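Uncharacterized protein YbaA (PDB 2OKQ) is of unknown function but adopts a ferredoxin-like alpha+beta fold, pairs with a second copy through its beta sheet, and binds sodium in the crystal. Local coordinates at residues V33-D38 / E64-D69; T76-A81 / E88-S93; E101-A106 / M130-F135. All blocks are in the same frame, centred on the assembly; numbering follows the deposited sequence. Where two conformers were deposited one is given.

Interaction 1: V33-D38 / E64-D69; sequences VAVPAD and ECWASD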
# COMPACT_ATOMS: atom_id res chain seq x y z
N VAL A 33 1.72 -3.96 8.01
CA VAL A 33 2.57 -4.37 9.11
C VAL A 33 2.07 -3.71 10.40
O VAL A 33 1.62 -2.56 10.36
CB VAL A 33 4.03 -3.88 8.83
CG1 VAL A 33 5.01 -4.56 9.75
CG2 VAL A 33 4.44 -4.15 7.37
N ALA A 34 2.13 -4.43 11.52
CA ALA A 34 1.96 -3.80 12.84
C ALA A 34 3.37 -3.56 13.41
O ALA A 34 4.20 -4.47 13.43
CB ALA A 34 1.14 -4.69 13.75
N VAL A 35 3.67 -2.32 13.78
CA VAL A 35 5.00 -1.97 14.26
C VAL A 35 4.85 -1.27 15.62
O VAL A 35 4.01 -0.38 15.75
CB VAL A 35 5.73 -1.02 13.26
CG1 VAL A 35 7.09 -0.61 13.77
CG2 VAL A 35 5.87 -1.68 11.87
N PRO A 36 5.65 -1.67 16.63
CA PRO A 36 5.61 -0.92 17.89
C PRO A 36 5.88 0.57 17.66
O PRO A 36 6.82 0.93 16.95
CB PRO A 36 6.74 -1.56 18.71
CG PRO A 36 6.80 -2.96 18.20
CD PRO A 36 6.60 -2.79 16.70
N ALA A 37 5.04 1.42 18.25
CA ALA A 37 5.10 2.87 18.03
C ALA A 37 6.42 3.53 18.41
O ALA A 37 6.86 4.50 17.78
CB ALA A 37 3.92 3.56 18.70
N ASP A 38 7.05 3.00 19.45
CA ASP A 38 8.35 3.50 19.89
C ASP A 38 9.49 2.98 19.00
O ASP A 38 10.65 3.36 19.20
CB ASP A 38 8.60 3.09 21.34
CG ASP A 38 8.39 1.61 21.57
OD1 ASP A 38 9.38 0.88 21.73
OD2 ASP A 38 7.21 1.18 21.56
N GLU A 64 6.86 3.36 2.18
CA GLU A 64 6.41 2.86 3.47
C GLU A 64 5.67 4.02 4.13
O GLU A 64 6.21 5.13 4.18
CB GLU A 64 7.60 2.52 4.35
CG GLU A 64 8.52 1.52 3.70
CD GLU A 64 8.34 0.13 4.21
OE1 GLU A 64 7.46 -0.13 5.04
OE2 GLU A 64 9.12 -0.72 3.75
N CYS A 65 4.48 3.76 4.65
CA CYS A 65 3.60 4.85 5.11
C CYS A 65 3.14 4.50 6.52
O CYS A 65 2.68 3.38 6.77
CB CYS A 65 2.38 4.99 4.19
SG CYS A 65 2.81 5.18 2.43
N TRP A 66 3.21 5.48 7.41
CA TRP A 66 2.91 5.25 8.84
C TRP A 66 1.52 5.79 9.15
O TRP A 66 1.14 6.86 8.66
CB TRP A 66 3.95 6.02 9.67
CG TRP A 66 3.95 5.72 11.14
CD1 TRP A 66 3.28 6.41 12.12
CD2 TRP A 66 4.67 4.67 11.80
NE1 TRP A 66 3.54 5.85 13.35
CE2 TRP A 66 4.39 4.78 13.18
CE3 TRP A 66 5.55 3.66 11.36
CZ2 TRP A 66 4.94 3.91 14.14
CZ3 TRP A 66 6.09 2.78 12.32
CH2 TRP A 66 5.78 2.92 13.69
N ALA A 67 0.78 5.07 9.99
CA ALA A 67 -0.62 5.42 10.31
C ALA A 67 -0.73 6.89 10.65
O ALA A 67 0.08 7.44 11.42
CB ALA A 67 -1.12 4.57 11.51
N SER A 68 -1.73 7.54 10.06
CA SER A 68 -2.03 8.95 10.37
C SER A 68 -3.47 9.12 10.80
O SER A 68 -3.76 9.71 11.85
CB SER A 68 -1.70 9.87 9.19
OG SER A 68 -2.41 11.10 9.31
N ASP A 69 -4.38 8.60 9.99
CA ASP A 69 -5.82 8.69 10.24
C ASP A 69 -6.47 7.38 9.83
O ASP A 69 -7.01 7.24 8.72
CB ASP A 69 -6.42 9.89 9.49
CG ASP A 69 -7.92 10.03 9.70
OD1 ASP A 69 -8.45 9.56 10.75
OD2 ASP A 69 -8.58 10.60 8.81
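Two first torsions aim Val35 and Trp66 at each other: Val35 places CG1 anti to its own backbone N (chi1 178°), and Trp66 extends CG the same way (chi1 -170°). A chi2 of -94° turns the indole plane roughly perpendicular to the plane of CA, CB and CG, and the six-membered ring of Trp66 is what arrives at segment 33-38. There the outer carbons of the benzo ring do the touching. Val35 CG1 lies 3.8 Å from Trp66 CH2 and equally near Trp66 CZ3, while Val35 CB stands 3.9 Å from Trp66 CZ3, so the branched side chain meets an edge and not a face of the indole. Two further groups line the same rim near the ring plane. Pro36 O lies in that plane, 4.0 Å from Trp66 CH2, and Ala37 CA is 4.0 Å from Trp66 CZ2; both are van der Waals approaches, and the contact across the segments is essentially apolar.

The separation of 9.3 Å between Val35 CA and Trp66 CA fits two strand spacings, not one. Strands 27-36 and 61-67 are indeed not neighbours: in the ferredoxin-like order 61-67, 88-97, 27-36, 131-140, strand 88-97 runs between them, antiparallel to both. The indole therefore spans the middle strand, touching Glu89 and Val91 on the way, and joins the two parallel strands of a split beta-alpha-beta unit connected by helix 40-56.

That helix lies on the same side of the sheet, since Tyr43 packs on Val35 and Lys40 makes a cation-pi contact with Trp66. Beyond Trp66 the sheet continues into the dimer: Glu64 to Ala67, and Asp69 past the corner at Ser68, pair antiparallel with a strand of the second subunit.

Interaction 2: T76-A81 / E88-S93; sequences TDFRMA and EEVVFS. With NA (sodium ion), chain D.
Glu88 O is gripped by both terminal nitrogens of Arg79, NH1 at 2.9 Å and NH2 at 3.2 Å. The NH1 bond is the straighter (N-H...O 161° against 138°). The oxygen lies in the guanidinium plane, yet both donors come from one face of the carbonyl, tilted about 30° out of the carbonyl plane. A bend at chi3 turns the guanidinium to this end-on approach. A water in the guanidinium plane accepts from Arg79 NH1 and donates to Glu89 OE1.

Before the arginine, Asp77 N-caps the short helix: its OD1 accepts from Met80 N at 2.8 Å, nearly along the C-O axis. Its other oxygen, OD2, binds sodium at 2.4 Å, in a site completed by Asp72, Gly73 and two waters, so one carboxylate ties helix start to metal.

The remaining contact is apolar. Arg79 CG lies 3.8 Å from Val90 CG2, and Phe78 CZ 3.7 Å from Phe92 CD1, with the two ring planes almost perpendicular.

Helix 78-81 thus sits against strand 88-97, with Val32 of strand 27-36 also touching Phe78, while Phe135 of the second subunit meets Phe78 edge-to-face and Phe92 meets its own counterpart there.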
# COMPACT_ATOMS: atom_id res chain seq x y z
N THR A 76 -14.35 -5.00 9.93
CA THR A 76 -12.93 -5.06 9.60
C THR A 76 -12.30 -3.68 9.77
O THR A 76 -13.01 -2.67 9.78
CB THR A 76 -12.68 -5.52 8.14
OG1 THR A 76 -13.39 -4.68 7.22
CG2 THR A 76 -13.10 -6.97 7.93
N ASP A 77 -10.99 -3.64 9.93
CA ASP A 77 -10.24 -2.37 9.82
C ASP A 77 -8.77 -2.67 9.74
O ASP A 77 -8.37 -3.83 9.87
CB ASP A 77 -10.58 -1.39 10.97
CG ASP A 77 -10.23 -1.93 12.32
OD1 ASP A 77 -9.09 -2.42 12.54
OD2 ASP A 77 -11.10 -1.79 13.20
N PHE A 78 -7.94 -1.65 9.52
CA PHE A 78 -6.50 -1.92 9.32
C PHE A 78 -5.82 -2.54 10.55
O PHE A 78 -4.92 -3.36 10.42
CB PHE A 78 -5.77 -0.67 8.87
CG PHE A 78 -5.60 -0.56 7.37
CD1 PHE A 78 -4.76 -1.45 6.67
CD2 PHE A 78 -6.22 0.47 6.66
CE1 PHE A 78 -4.57 -1.32 5.25
CE2 PHE A 78 -6.06 0.60 5.28
CZ PHE A 78 -5.21 -0.30 4.57
N ARG A 79 -6.22 -2.11 11.75
CA ARG A 79 -5.67 -2.68 12.97
C ARG A 79 -6.05 -4.16 13.14
O ARG A 79 -5.19 -4.98 13.50
CB ARG A 79 -6.06 -1.85 14.20
CG ARG A 79 -5.37 -0.49 14.21
CD ARG A 79 -5.69 0.29 15.52
NE ARG A 79 -5.00 -0.32 16.67
CZ ARG A 79 -3.71 -0.17 16.94
NH1 ARG A 79 -2.93 0.57 16.16
NH2 ARG A 79 -3.17 -0.78 17.99
N MET A 80 -7.30 -4.49 12.85
CA MET A 80 -7.77 -5.88 12.94
C MET A 80 -7.04 -6.77 11.94
O MET A 80 -6.73 -7.94 12.24
CB MET A 80 -9.28 -5.99 12.75
CG MET A 80 -10.11 -5.30 13.84
SD MET A 80 -11.87 -5.24 13.49
CE MET A 80 -12.37 -6.90 13.95
N ALA A 81 -6.73 -6.18 10.78
CA ALA A 81 -6.05 -6.90 9.69
C ALA A 81 -4.68 -7.44 10.08
O ALA A 81 -4.24 -8.48 9.55
CB ALA A 81 -5.93 -5.97 8.47
N GLU A 88 1.21 -0.68 19.26
CA GLU A 88 1.63 -0.80 17.86
C GLU A 88 0.85 0.14 16.95
O GLU A 88 -0.28 0.49 17.26
CB GLU A 88 1.44 -2.24 17.37
CG GLU A 88 2.25 -3.28 18.12
CD GLU A 88 2.05 -4.68 17.58
OE1 GLU A 88 0.93 -5.02 17.20
OE2 GLU A 88 3.03 -5.45 17.57
N GLU A 89 1.46 0.51 15.83
CA GLU A 89 0.81 1.32 14.78
C GLU A 89 0.86 0.54 13.48
O GLU A 89 1.73 -0.31 13.31
CB GLU A 89 1.58 2.62 14.55
CG GLU A 89 1.55 3.60 15.74
CD GLU A 89 0.28 4.42 15.82
OE1 GLU A 89 -0.72 4.08 15.15
OE2 GLU A 89 0.29 5.42 16.56
N VAL A 90 -0.06 0.85 12.57
CA VAL A 90 -0.14 0.14 11.28
C VAL A 90 0.72 0.84 10.24
O VAL A 90 0.70 2.07 10.15
CB VAL A 90 -1.59 0.07 10.77
CG1 VAL A 90 -1.64 -0.62 9.39
CG2 VAL A 90 -2.46 -0.72 11.77
N VAL A 91 1.50 0.06 9.49
CA VAL A 91 2.26 0.59 8.37
C VAL A 91 1.64 0.01 7.09
O VAL A 91 1.36 -1.17 7.04
CB VAL A 91 3.77 0.23 8.50
CG1 VAL A 91 4.55 0.59 7.24
CG2 VAL A 91 4.36 0.92 9.69
N PHE A 92 1.46 0.86 6.07
CA PHE A 92 0.93 0.50 4.76
C PHE A 92 2.09 0.74 3.83
O PHE A 92 2.63 1.85 3.78
CB PHE A 92 -0.25 1.42 4.39
CG PHE A 92 -0.89 1.12 3.06
CD1 PHE A 92 -1.91 0.17 2.95
CD2 PHE A 92 -0.52 1.82 1.91
CE1 PHE A 92 -2.51 -0.10 1.71
CE2 PHE A 92 -1.12 1.57 0.66
CZ PHE A 92 -2.13 0.62 0.56
N SER A 93 2.53 -0.30 3.12
CA SER A 93 3.73 -0.22 2.29
C SER A 93 3.58 -1.03 1.01
O SER A 93 2.77 -1.97 0.95
CB SER A 93 4.94 -0.77 3.06
OG SER A 93 5.19 -0.03 4.25
NA NA D . -12.16 -2.47 15.30
O HOH W 1 -2.71 2.59 13.91
O HOH W 2 -10.07 -2.82 15.76
O HOH W 3 -13.45 -3.59 16.96

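Interaction 3: E101-A106 / M130-F135; sequences EVRDAA and MIYGGF
Helix 101-106 and strand 131-135 run roughly antiparallel, 147° between their directions, with axes 10.6 Å apart and Arg103 and Gly134 as the facing pair, 8.4 Å between their CA atoms. Arg103 bridges most of this gap. Its CG is anti to the backbone N, and a bend at chi2 (-98°) turns the rest of the chain toward the strand, where NH2 comes within 3.0 Å of Tyr132 OH. Tyr132 extends from the opposite direction, and the guanidinium and phenol planes are almost parallel, 9° apart. Arg103 NH2 also approaches the backbone, 3.5 Å from Gly134 N, at a position where the strand carries no side chain.

Asp29 of strand 27-36 holds the two polar ends together: its OD1 takes a salt bridge from Arg103 NE, and its OD2 is hydrogen-bonded to Tyr132 OH. The ferredoxin-like sheet order allows this, since strand 27-36 lies between 88-97 and 131-140, the two strands that helix 100-111 helps to connect. The helix thus reaches strand 131-140 through a charge on the strand beside it.

The other side of the guanidinium is held from its own helix. Arg103 NH1 donates to Asp104 OD1 at 2.8 Å, a salt bridge close to the guanidinium plane, and Asp104 OD2 has a second cation in Lys100. Asp69 of the second subunit also forms a salt bridge with Arg103 NH1. Three carboxylates around one buried arginine would be expected to favour its charged form. Next along the strand, Gly134 and Phe135 pair antiparallel with a strand of that subunit.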
# COMPACT_ATOMS: atom_id res chain seq x y z
N GLU A 101 7.36 -11.11 -13.37
CA GLU A 101 8.62 -11.84 -13.54
C GLU A 101 9.80 -11.14 -12.85
O GLU A 101 10.65 -11.80 -12.23
CB GLU A 101 8.86 -12.11 -15.03
CG GLU A 101 7.81 -13.05 -15.68
CD GLU A 101 6.43 -12.41 -16.01
OE1 GLU A 101 6.27 -11.16 -16.02
OE2 GLU A 101 5.47 -13.17 -16.27
N VAL A 102 9.85 -9.80 -12.93
CA VAL A 102 10.87 -9.05 -12.21
C VAL A 102 10.64 -9.11 -10.70
O VAL A 102 11.60 -9.28 -9.94
CB VAL A 102 10.98 -7.61 -12.71
CG1 VAL A 102 11.92 -6.77 -11.82
CG2 VAL A 102 11.50 -7.63 -14.16
N ARG A 103 9.38 -8.95 -10.28
CA ARG A 103 9.03 -9.14 -8.85
C ARG A 103 9.53 -10.52 -8.34
O ARG A 103 10.14 -10.62 -7.28
CB ARG A 103 7.52 -9.02 -8.66
CG ARG A 103 7.02 -9.31 -7.23
CD ARG A 103 6.49 -10.74 -7.13
NE ARG A 103 5.63 -10.94 -5.96
CZ ARG A 103 4.96 -12.06 -5.71
NH1 ARG A 103 5.07 -13.09 -6.54
NH2 ARG A 103 4.16 -12.14 -4.63
N ASP A 104 9.28 -11.57 -9.10
CA ASP A 104 9.70 -12.91 -8.64
C ASP A 104 11.23 -13.03 -8.51
O ASP A 104 11.73 -13.59 -7.51
CB ASP A 104 9.16 -14.00 -9.57
CG ASP A 104 7.64 -14.15 -9.50
OD1 ASP A 104 7.01 -13.76 -8.47
OD2 ASP A 104 7.06 -14.66 -10.46
N ALA A 105 11.93 -12.55 -9.53
CA ALA A 105 13.42 -12.56 -9.55
C ALA A 105 13.99 -11.75 -8.38
O ALA A 105 14.90 -12.21 -7.67
CB ALA A 105 13.95 -12.02 -10.87
N ALA A 106 13.45 -10.55 -8.19
CA ALA A 106 13.88 -9.67 -7.10
C ALA A 106 13.74 -10.32 -5.72
O ALA A 106 14.69 -10.30 -4.93
CB ALA A 106 13.11 -8.32 -7.16
N MET A 130 2.47 -9.67 9.90
CA MET A 130 2.58 -8.98 8.60
C MET A 130 1.63 -9.65 7.59
O MET A 130 1.53 -10.89 7.56
CB MET A 130 4.03 -9.04 8.10
CG MET A 130 4.30 -8.37 6.74
SD MET A 130 6.04 -8.47 6.22
CE MET A 130 6.17 -10.25 5.93
N ILE A 131 0.93 -8.87 6.78
CA ILE A 131 0.20 -9.46 5.66
C ILE A 131 0.88 -9.00 4.37
O ILE A 131 1.46 -7.92 4.33
CB ILE A 131 -1.31 -9.16 5.67
CG1 ILE A 131 -1.59 -7.65 5.53
CG2 ILE A 131 -1.94 -9.73 6.95
CD1 ILE A 131 -3.11 -7.30 5.53
N TYR A 132 0.84 -9.85 3.34
CA TYR A 132 1.68 -9.64 2.15
C TYR A 132 1.02 -10.30 0.96
O TYR A 132 0.42 -11.35 1.10
CB TYR A 132 3.05 -10.29 2.36
CG TYR A 132 3.82 -10.46 1.06
CD1 TYR A 132 4.46 -9.37 0.47
CD2 TYR A 132 3.91 -11.72 0.43
CE1 TYR A 132 5.18 -9.52 -0.73
CE2 TYR A 132 4.62 -11.87 -0.77
CZ TYR A 132 5.25 -10.78 -1.33
OH TYR A 132 5.96 -10.91 -2.51
N GLY A 133 1.17 -9.70 -0.22
CA GLY A 133 0.74 -10.37 -1.44
C GLY A 133 1.22 -9.64 -2.66
O GLY A 133 1.64 -8.48 -2.58
N GLY A 134 1.23 -10.35 -3.78
CA GLY A 134 1.52 -9.76 -5.08
C GLY A 134 0.22 -9.45 -5.80
O GLY A 134 -0.73 -10.29 -5.81
N PHE A 135 0.18 -8.28 -6.44
CA PHE A 135 -1.03 -7.82 -7.10
C PHE A 135 -0.72 -7.23 -8.48
O PHE A 135 0.28 -6.54 -8.64
CB PHE A 135 -1.71 -6.70 -6.29
CG PHE A 135 -2.11 -7.10 -4.89
CD1 PHE A 135 -3.42 -7.49 -4.62
CD2 PHE A 135 -1.19 -7.11 -3.86
CE1 PHE A 135 -3.83 -7.88 -3.29
CE2 PHE A 135 -1.57 -7.49 -2.55
CZ PHE A 135 -2.88 -7.88 -2.28

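All three contacts serve one antiparallel sheet but differ in chemistry. Interaction 1 is apolar and partly buried, linking strands 27-36 and 61-67 across 88-97. Interaction 2 is buried and mixed: it brings helix 78-81 onto that middle strand, with aromatic rings at the dimer interface and a sodium site at the helix start. Interaction 3, also buried, is polar and lies on the other side of the chain's centre from interaction 1. Val35 O and Glu89 N, 2.7 Å apart, join interactions 1 and 2 directly; within one chain, interaction 3 touches each through packing alone. Every contact reaches the second subunit, and Asp69 of interaction 1 meets Arg103 of interaction 3 across that interface.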